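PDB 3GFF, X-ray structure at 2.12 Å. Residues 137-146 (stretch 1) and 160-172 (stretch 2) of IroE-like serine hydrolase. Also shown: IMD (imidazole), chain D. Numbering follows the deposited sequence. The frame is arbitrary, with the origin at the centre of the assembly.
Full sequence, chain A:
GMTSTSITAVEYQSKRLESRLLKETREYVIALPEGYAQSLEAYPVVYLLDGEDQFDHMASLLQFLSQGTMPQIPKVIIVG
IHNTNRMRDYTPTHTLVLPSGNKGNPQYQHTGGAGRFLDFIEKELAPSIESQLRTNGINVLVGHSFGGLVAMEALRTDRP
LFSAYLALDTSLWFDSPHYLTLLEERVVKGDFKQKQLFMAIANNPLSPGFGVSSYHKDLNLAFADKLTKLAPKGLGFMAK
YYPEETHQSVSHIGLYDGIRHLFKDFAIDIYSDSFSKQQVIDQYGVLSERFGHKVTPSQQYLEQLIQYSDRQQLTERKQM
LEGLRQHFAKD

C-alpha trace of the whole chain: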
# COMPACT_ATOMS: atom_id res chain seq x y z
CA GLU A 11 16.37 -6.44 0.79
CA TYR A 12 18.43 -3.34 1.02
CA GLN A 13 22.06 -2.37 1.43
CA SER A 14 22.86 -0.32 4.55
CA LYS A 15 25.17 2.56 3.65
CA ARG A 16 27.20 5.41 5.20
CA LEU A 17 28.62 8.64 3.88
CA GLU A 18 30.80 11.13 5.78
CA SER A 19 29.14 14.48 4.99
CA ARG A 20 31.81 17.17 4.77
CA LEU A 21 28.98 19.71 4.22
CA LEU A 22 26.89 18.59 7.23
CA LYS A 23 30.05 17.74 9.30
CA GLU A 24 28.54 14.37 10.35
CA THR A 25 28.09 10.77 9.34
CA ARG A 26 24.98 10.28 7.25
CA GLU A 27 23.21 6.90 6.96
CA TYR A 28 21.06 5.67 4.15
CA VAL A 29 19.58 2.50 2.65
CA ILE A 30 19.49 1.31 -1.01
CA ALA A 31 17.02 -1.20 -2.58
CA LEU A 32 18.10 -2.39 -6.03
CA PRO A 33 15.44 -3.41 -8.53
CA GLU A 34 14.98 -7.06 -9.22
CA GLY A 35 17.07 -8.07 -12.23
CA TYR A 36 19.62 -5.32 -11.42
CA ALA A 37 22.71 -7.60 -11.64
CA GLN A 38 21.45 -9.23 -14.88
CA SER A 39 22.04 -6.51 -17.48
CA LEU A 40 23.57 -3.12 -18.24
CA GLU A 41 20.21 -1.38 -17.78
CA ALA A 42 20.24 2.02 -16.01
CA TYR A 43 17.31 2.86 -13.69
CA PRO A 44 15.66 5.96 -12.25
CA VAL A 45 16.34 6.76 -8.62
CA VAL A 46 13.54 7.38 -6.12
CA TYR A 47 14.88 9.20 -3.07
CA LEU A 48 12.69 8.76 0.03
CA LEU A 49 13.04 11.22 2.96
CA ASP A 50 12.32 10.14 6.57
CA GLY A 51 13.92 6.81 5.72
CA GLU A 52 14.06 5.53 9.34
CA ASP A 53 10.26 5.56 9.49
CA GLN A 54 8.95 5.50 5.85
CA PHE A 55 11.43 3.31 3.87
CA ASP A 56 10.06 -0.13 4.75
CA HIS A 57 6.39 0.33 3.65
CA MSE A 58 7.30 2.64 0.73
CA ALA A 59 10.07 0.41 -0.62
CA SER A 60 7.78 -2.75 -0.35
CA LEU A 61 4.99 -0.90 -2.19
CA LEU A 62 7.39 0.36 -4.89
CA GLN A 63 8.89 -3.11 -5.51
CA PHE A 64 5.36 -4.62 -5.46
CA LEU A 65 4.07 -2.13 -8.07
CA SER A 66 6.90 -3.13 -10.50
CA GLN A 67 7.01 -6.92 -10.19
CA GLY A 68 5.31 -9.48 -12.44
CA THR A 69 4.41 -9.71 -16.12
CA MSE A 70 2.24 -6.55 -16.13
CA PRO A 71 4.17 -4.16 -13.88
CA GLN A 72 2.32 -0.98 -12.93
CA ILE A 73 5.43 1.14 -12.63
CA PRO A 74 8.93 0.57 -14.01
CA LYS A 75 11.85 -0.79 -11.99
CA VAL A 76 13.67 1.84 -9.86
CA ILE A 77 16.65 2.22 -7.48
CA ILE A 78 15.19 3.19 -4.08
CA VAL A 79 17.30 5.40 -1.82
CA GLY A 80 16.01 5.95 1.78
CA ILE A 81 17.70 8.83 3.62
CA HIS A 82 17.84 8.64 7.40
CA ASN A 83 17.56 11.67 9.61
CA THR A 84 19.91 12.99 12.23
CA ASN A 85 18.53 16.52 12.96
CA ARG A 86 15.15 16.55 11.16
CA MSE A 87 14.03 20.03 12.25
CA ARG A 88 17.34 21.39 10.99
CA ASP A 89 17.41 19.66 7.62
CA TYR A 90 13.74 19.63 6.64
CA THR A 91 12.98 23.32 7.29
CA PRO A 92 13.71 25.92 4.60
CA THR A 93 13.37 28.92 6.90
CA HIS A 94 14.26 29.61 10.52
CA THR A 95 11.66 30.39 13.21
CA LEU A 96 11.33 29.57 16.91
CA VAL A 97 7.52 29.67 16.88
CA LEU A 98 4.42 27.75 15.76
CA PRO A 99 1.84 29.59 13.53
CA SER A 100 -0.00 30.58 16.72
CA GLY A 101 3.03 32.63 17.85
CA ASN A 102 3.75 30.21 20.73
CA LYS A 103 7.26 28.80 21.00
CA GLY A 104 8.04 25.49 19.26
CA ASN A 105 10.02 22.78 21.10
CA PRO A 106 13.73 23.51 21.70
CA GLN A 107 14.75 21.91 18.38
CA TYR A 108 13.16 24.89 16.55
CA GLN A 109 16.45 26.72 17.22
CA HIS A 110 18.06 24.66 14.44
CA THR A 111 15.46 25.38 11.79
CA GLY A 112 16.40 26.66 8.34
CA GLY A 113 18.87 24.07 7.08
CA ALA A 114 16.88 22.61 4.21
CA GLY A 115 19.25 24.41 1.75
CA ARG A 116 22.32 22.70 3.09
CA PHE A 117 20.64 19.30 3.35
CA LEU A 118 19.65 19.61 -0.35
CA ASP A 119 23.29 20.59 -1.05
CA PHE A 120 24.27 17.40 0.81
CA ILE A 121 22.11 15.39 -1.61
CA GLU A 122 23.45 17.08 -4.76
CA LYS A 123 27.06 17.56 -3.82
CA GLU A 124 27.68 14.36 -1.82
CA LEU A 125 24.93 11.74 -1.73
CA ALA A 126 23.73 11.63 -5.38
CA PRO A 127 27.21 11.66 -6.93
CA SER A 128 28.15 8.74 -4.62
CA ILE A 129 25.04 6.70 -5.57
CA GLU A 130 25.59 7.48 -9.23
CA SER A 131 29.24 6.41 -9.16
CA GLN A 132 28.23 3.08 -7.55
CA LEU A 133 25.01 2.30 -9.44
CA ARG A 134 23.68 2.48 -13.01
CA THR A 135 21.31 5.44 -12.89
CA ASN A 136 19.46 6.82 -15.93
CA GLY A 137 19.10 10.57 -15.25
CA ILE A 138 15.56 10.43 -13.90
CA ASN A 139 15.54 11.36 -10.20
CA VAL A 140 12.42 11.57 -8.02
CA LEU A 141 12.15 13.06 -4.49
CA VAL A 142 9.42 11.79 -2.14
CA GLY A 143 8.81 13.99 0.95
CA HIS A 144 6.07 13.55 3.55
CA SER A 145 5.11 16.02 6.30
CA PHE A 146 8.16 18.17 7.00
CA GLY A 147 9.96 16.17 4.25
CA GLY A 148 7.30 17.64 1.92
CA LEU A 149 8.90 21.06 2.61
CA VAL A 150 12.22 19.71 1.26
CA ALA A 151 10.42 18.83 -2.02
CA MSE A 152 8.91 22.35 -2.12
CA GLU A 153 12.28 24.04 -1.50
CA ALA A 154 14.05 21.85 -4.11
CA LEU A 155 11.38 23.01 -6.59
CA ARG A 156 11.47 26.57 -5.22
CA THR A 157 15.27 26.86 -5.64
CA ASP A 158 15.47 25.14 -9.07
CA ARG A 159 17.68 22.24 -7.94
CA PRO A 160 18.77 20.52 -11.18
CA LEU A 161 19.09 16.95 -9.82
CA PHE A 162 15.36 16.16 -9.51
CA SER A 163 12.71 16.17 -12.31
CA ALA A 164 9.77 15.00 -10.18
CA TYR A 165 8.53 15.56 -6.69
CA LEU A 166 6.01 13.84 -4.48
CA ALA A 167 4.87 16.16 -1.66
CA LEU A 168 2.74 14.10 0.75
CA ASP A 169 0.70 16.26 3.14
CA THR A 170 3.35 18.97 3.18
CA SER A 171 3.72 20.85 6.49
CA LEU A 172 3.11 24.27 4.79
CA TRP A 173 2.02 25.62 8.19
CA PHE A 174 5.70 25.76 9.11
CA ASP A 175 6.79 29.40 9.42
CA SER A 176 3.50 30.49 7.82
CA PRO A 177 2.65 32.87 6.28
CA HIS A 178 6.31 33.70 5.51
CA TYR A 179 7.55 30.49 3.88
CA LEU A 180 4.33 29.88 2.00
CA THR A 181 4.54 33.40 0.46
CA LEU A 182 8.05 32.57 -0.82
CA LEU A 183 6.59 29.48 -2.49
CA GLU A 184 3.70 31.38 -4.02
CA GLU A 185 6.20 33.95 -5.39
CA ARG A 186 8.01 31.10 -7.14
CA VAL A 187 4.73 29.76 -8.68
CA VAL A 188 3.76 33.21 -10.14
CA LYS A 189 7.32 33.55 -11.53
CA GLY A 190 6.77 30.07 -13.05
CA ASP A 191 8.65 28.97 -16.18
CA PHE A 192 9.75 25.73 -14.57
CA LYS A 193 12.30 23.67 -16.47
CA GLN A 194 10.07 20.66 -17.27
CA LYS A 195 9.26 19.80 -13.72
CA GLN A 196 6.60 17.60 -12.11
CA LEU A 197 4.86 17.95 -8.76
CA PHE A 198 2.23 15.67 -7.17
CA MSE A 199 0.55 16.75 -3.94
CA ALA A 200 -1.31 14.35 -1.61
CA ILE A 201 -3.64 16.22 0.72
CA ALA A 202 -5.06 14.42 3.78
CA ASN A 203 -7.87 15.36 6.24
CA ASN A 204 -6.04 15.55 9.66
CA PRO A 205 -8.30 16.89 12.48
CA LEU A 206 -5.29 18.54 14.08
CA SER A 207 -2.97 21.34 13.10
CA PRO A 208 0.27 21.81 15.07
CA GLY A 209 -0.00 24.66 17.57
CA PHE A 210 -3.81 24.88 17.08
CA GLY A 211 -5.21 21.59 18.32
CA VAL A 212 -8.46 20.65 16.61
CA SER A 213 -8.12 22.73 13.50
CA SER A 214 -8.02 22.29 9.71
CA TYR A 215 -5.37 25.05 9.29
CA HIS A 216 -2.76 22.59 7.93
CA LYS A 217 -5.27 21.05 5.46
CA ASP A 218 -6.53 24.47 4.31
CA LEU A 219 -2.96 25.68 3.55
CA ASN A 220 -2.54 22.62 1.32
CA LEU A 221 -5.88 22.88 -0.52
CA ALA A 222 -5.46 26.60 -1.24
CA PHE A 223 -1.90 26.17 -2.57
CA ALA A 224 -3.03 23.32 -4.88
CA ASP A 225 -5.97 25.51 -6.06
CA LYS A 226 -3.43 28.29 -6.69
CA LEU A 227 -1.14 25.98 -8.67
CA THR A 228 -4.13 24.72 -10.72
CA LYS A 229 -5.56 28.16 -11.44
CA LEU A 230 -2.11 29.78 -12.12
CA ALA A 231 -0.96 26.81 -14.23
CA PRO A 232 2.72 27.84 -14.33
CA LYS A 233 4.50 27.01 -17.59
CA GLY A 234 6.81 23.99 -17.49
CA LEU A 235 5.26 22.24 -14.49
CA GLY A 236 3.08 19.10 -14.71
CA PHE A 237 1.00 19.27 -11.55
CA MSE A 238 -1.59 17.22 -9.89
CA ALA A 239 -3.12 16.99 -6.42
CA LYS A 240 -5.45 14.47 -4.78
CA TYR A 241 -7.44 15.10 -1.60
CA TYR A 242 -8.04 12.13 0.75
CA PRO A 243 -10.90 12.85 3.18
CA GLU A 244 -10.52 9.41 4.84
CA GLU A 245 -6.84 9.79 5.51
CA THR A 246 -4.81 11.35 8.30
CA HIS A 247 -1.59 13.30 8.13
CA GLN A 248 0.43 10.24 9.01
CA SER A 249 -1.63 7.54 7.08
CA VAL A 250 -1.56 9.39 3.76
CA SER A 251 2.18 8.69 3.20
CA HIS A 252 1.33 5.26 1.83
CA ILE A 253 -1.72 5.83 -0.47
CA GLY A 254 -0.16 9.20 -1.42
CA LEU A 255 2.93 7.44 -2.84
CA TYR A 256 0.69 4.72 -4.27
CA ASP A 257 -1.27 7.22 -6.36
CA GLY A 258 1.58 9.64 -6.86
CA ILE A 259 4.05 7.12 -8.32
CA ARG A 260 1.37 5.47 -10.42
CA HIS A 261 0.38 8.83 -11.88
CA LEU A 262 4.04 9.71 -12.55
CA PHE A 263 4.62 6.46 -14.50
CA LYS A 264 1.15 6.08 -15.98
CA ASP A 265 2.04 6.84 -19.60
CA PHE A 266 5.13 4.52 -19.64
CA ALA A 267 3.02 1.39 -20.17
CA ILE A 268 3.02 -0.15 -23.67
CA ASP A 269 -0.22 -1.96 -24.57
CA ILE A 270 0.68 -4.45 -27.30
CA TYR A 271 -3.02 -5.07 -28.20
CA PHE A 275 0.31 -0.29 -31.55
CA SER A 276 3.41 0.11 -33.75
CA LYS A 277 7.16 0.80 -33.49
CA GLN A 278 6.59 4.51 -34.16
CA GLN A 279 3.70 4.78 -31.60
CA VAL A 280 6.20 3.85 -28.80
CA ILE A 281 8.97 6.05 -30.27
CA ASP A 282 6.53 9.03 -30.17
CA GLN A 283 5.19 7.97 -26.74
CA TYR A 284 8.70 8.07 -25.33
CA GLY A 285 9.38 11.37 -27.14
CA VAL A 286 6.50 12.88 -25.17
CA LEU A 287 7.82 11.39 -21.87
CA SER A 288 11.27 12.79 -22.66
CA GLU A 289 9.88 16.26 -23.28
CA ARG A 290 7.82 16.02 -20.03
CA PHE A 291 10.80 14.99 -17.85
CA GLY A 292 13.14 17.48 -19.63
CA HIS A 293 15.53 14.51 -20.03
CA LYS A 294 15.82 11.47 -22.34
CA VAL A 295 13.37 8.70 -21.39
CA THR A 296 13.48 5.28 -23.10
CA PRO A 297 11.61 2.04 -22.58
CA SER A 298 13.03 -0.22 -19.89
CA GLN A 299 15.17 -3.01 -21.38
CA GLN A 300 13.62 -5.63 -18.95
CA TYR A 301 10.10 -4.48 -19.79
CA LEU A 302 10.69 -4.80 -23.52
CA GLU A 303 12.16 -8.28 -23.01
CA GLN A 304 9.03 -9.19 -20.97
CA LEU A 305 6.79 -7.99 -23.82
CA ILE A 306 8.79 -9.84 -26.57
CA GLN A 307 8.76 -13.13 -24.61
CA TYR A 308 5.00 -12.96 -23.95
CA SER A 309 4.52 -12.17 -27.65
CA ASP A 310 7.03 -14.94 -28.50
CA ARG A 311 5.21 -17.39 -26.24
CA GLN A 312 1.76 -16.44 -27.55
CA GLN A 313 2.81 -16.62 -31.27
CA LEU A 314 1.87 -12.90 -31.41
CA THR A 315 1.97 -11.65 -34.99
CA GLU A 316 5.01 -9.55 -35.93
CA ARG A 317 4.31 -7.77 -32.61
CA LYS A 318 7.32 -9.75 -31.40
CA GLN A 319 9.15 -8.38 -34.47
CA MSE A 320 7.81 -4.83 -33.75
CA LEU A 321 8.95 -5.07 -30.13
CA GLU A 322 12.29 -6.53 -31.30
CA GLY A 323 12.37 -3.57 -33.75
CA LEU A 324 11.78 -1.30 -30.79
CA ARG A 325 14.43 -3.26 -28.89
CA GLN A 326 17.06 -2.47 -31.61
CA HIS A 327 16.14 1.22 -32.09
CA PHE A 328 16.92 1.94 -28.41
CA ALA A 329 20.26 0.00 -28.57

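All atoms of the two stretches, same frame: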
# COMPACT_ATOMS: atom_id res chain seq x y z
N GLY A 137 19.35 9.13 -15.12
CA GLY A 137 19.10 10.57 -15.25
C GLY A 137 17.75 11.03 -14.76
O GLY A 137 17.52 12.22 -14.65
N ILE A 138 16.86 10.10 -14.45
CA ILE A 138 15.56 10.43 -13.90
C ILE A 138 15.59 10.26 -12.38
O ILE A 138 15.74 9.13 -11.88
CB ILE A 138 14.44 9.56 -14.56
CG1 ILE A 138 14.45 9.76 -16.09
CG2 ILE A 138 13.08 9.91 -14.01
CD1 ILE A 138 14.30 11.21 -16.52
N ASN A 139 15.50 11.38 -11.66
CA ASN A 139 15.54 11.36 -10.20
C ASN A 139 14.25 11.94 -9.63
O ASN A 139 13.84 13.05 -10.03
CB ASN A 139 16.72 12.18 -9.69
CG ASN A 139 18.03 11.70 -10.23
OD1 ASN A 139 18.43 10.57 -9.98
ND2 ASN A 139 18.70 12.56 -11.00
N VAL A 140 13.68 11.22 -8.67
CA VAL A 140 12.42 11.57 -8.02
C VAL A 140 12.64 11.76 -6.52
O VAL A 140 13.35 10.99 -5.92
CB VAL A 140 11.35 10.43 -8.26
CG1 VAL A 140 10.01 10.71 -7.51
CG2 VAL A 140 11.11 10.23 -9.76
N LEU A 141 12.06 12.81 -5.94
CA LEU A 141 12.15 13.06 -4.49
C LEU A 141 10.76 12.89 -3.92
O LEU A 141 9.78 13.50 -4.44
CB LEU A 141 12.72 14.46 -4.17
CG LEU A 141 12.91 14.86 -2.68
CD1 LEU A 141 13.87 13.93 -1.95
CD2 LEU A 141 13.41 16.31 -2.58
N VAL A 142 10.67 12.06 -2.87
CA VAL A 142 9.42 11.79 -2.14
C VAL A 142 9.56 12.33 -0.68
O VAL A 142 10.38 11.85 0.10
CB VAL A 142 9.03 10.28 -2.13
CG1 VAL A 142 7.71 10.03 -1.38
CG2 VAL A 142 8.96 9.71 -3.56
N GLY A 143 8.79 13.36 -0.36
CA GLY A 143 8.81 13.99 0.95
C GLY A 143 7.41 13.99 1.54
O GLY A 143 6.45 14.32 0.86
N HIS A 144 7.32 13.59 2.81
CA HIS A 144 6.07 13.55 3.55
C HIS A 144 6.21 14.43 4.78
O HIS A 144 7.29 14.44 5.43
CB HIS A 144 5.80 12.11 3.98
CG HIS A 144 4.69 11.96 4.96
ND1 HIS A 144 4.93 11.72 6.29
CD2 HIS A 144 3.35 12.05 4.82
CE1 HIS A 144 3.77 11.64 6.92
NE2 HIS A 144 2.80 11.86 6.06
N SER A 145 5.14 15.15 5.12
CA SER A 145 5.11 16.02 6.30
C SER A 145 6.19 17.06 6.14
O SER A 145 6.25 17.71 5.09
CB SER A 145 5.27 15.20 7.59
OG SER A 145 4.99 15.96 8.77
N PHE A 146 7.03 17.25 7.15
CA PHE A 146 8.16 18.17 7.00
C PHE A 146 9.05 17.84 5.79
O PHE A 146 9.59 18.75 5.18
CB PHE A 146 9.01 18.20 8.25
CG PHE A 146 8.41 19.00 9.33
CD1 PHE A 146 7.51 18.43 10.21
CD2 PHE A 146 8.75 20.32 9.49
CE1 PHE A 146 6.97 19.19 11.19
CE2 PHE A 146 8.19 21.06 10.48
CZ PHE A 146 7.32 20.53 11.31
N PRO A 160 18.73 21.27 -9.92
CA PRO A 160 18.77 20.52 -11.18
C PRO A 160 18.73 18.99 -11.14
O PRO A 160 18.38 18.38 -12.14
CB PRO A 160 20.06 21.05 -11.85
CG PRO A 160 20.91 21.49 -10.75
CD PRO A 160 20.01 21.97 -9.65
N LEU A 161 19.05 18.39 -9.99
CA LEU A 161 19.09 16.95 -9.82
C LEU A 161 17.74 16.23 -10.05
O LEU A 161 17.70 15.15 -10.67
CB LEU A 161 19.53 16.61 -8.38
CG LEU A 161 19.60 15.14 -7.96
CD1 LEU A 161 20.66 14.39 -8.81
CD2 LEU A 161 19.89 14.94 -6.47
N PHE A 162 16.67 16.82 -9.51
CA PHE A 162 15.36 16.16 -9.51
C PHE A 162 14.43 16.68 -10.61
O PHE A 162 14.35 17.86 -10.82
CB PHE A 162 14.62 16.37 -8.17
CG PHE A 162 15.36 15.88 -6.96
CD1 PHE A 162 15.47 14.54 -6.69
CD2 PHE A 162 15.89 16.78 -6.04
CE1 PHE A 162 16.14 14.08 -5.54
CE2 PHE A 162 16.56 16.33 -4.88
CZ PHE A 162 16.67 14.98 -4.65
N SER A 163 13.72 15.77 -11.30
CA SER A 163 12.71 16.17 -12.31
C SER A 163 11.28 16.06 -11.79
O SER A 163 10.35 16.66 -12.34
CB SER A 163 12.84 15.34 -13.59
OG SER A 163 12.87 13.96 -13.30
N ALA A 164 11.11 15.30 -10.72
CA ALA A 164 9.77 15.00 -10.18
C ALA A 164 9.79 15.00 -8.69
O ALA A 164 10.74 14.47 -8.06
CB ALA A 164 9.26 13.59 -10.68
N TYR A 165 8.70 15.49 -8.13
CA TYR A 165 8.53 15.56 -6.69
C TYR A 165 7.16 15.05 -6.26
O TYR A 165 6.13 15.32 -6.90
CB TYR A 165 8.66 17.02 -6.22
CG TYR A 165 9.97 17.71 -6.55
CD1 TYR A 165 11.05 17.58 -5.70
CD2 TYR A 165 10.12 18.49 -7.68
CE1 TYR A 165 12.25 18.19 -5.98
CE2 TYR A 165 11.34 19.14 -7.95
CZ TYR A 165 12.39 18.97 -7.08
OH TYR A 165 13.63 19.55 -7.25
N LEU A 166 7.18 14.34 -5.15
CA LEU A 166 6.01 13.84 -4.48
C LEU A 166 6.01 14.53 -3.14
O LEU A 166 6.91 14.27 -2.33
CB LEU A 166 6.00 12.31 -4.32
CG LEU A 166 5.29 11.58 -5.46
CD1 LEU A 166 6.09 11.65 -6.74
CD2 LEU A 166 4.95 10.13 -5.07
N ALA A 167 5.02 15.40 -2.93
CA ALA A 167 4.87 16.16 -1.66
C ALA A 167 3.61 15.63 -0.96
O ALA A 167 2.51 15.91 -1.37
CB ALA A 167 4.78 17.65 -1.94
N LEU A 168 3.81 14.81 0.06
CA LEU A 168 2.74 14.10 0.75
C LEU A 168 2.36 14.77 2.09
O LEU A 168 3.04 14.65 3.10
CB LEU A 168 3.14 12.63 0.95
CG LEU A 168 3.70 11.92 -0.32
CD1 LEU A 168 4.17 10.45 -0.04
CD2 LEU A 168 2.68 12.02 -1.46
N ASP A 169 1.27 15.49 2.03
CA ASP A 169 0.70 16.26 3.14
C ASP A 169 1.73 17.20 3.72
O ASP A 169 2.00 17.19 4.90
CB ASP A 169 0.10 15.36 4.19
CG ASP A 169 -1.15 15.95 4.79
OD1 ASP A 169 -1.91 16.58 4.02
OD2 ASP A 169 -1.39 15.76 5.99
N THR A 170 2.28 18.01 2.84
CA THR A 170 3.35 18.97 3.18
C THR A 170 2.97 19.86 4.38
O THR A 170 1.85 20.37 4.43
CB THR A 170 3.62 19.88 1.98
OG1 THR A 170 3.91 19.05 0.85
CG2 THR A 170 4.79 20.88 2.24
N SER A 171 3.91 20.02 5.31
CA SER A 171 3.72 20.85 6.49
C SER A 171 3.92 22.36 6.12
O SER A 171 4.84 23.02 6.64
CB SER A 171 4.72 20.43 7.58
OG SER A 171 4.61 19.03 7.89
N LEU A 172 3.06 22.88 5.24
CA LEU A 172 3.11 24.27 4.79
C LEU A 172 2.84 25.25 5.93
O LEU A 172 3.14 26.44 5.81
CB LEU A 172 2.11 24.52 3.63
CG LEU A 172 2.36 23.80 2.29
CD1 LEU A 172 1.23 24.09 1.23
CD2 LEU A 172 3.68 24.25 1.72
N1 IMD D . 3.03 18.38 10.63
C2 IMD D . 1.68 18.34 10.47
N3 IMD D . 1.13 17.66 11.51
C4 IMD D . 2.14 17.25 12.33
C5 IMD D . 3.34 17.71 11.77
O HOH W 1 15.67 13.83 -13.09

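The contact is a parallel pairing of two buried β-strands, held by a regular ladder of backbone hydrogen bonds and flanked at each end by further backbone and side-chain contacts with residues of the second stretch's loops. Strand 138-144 and strand 164-168 run in nearly the same direction, 8° apart, with axes 4.7 Å apart at closest approach, and the two stretches together bury 864 Å².

The ladder shows the parallel rule, in which alternate residues of one strand reach to two different residues of its partner. Leu-141 N donates to Ala-164 O at 3.0 Å, and Leu-141 O accepts from Leu-166 N at 2.8 Å, so Leu-141 straddles Tyr-165. Gly-143 does the same around Ala-167: its N donates to Leu-166 O at 2.9 Å and its O accepts from Leu-168 N at 2.8 Å, the latter two bonds almost straight at 175°. Ser-145 N continues the pattern just past the strand, donating to Leu-168 O at 3.0 Å. The α-carbons add CA-H...O contacts, such as Tyr-165 CA to Leu-141 O at 3.3 Å.

Side chains of paired residues lie on the same face of the sheet. One face carries Val-140, Val-142, Ala-164, Leu-166 and Leu-168, and here branched residues meet each other with a diagonal offset: Val-140 CG1 lies 4.1 Å from Leu-166 CD1, and Val-142 CG1 lies 3.8 Å from Leu-168 CD1. Directly across the pairs, Val-140 CG2 meets Ala-164 CB at 3.9 Å. His-144 shares this face, its CD2 3.1 Å from Leu-168 O.

The other face belongs to Leu-141 and Tyr-165, followed by Gly-143 and Ala-167, where side chains are absent or small. Leu-141 CB is the hub: it sits 3.9 Å from Tyr-165 CD1 and also over the face of the Phe-162 ring, 3.8 Å from its centroid, a CH-pi contact that extends the apolar packing to the loop before the second strand.

At the entry to the pairing, Asn-139 uses both backbone and side chain. Asn-139 O accepts from Ser-163 N at 3.0 Å, while Asn-139 ND2 donates to Leu-161 O at 2.8 Å, an amide supplying a hydrogen bond where the partner chain is still loop. Water 1 sits beside them, accepting from Asn-139 N at 2.8 Å and hydrogen-bonding Ser-163 OG, also at 2.8 Å.

At the exit, two serines approach each other. Ser-171 N donates to Ser-145 O at 3.3 Å, and Ser-145 OG lies 3.2 Å from Ser-171 OG. Ser-171 CB rests over the face of the Phe-146 ring, 4.2 Å from its centroid and 6° off the normal, so one short residue supplies both a polar link and an aromatic contact. The bound imidazole, probably from the crystallisation liquor, donates from IMD N1 to Ser-171 OG at 3.2 Å. The design rule is a repeating backbone core with distinct side-chain solutions at its two ends.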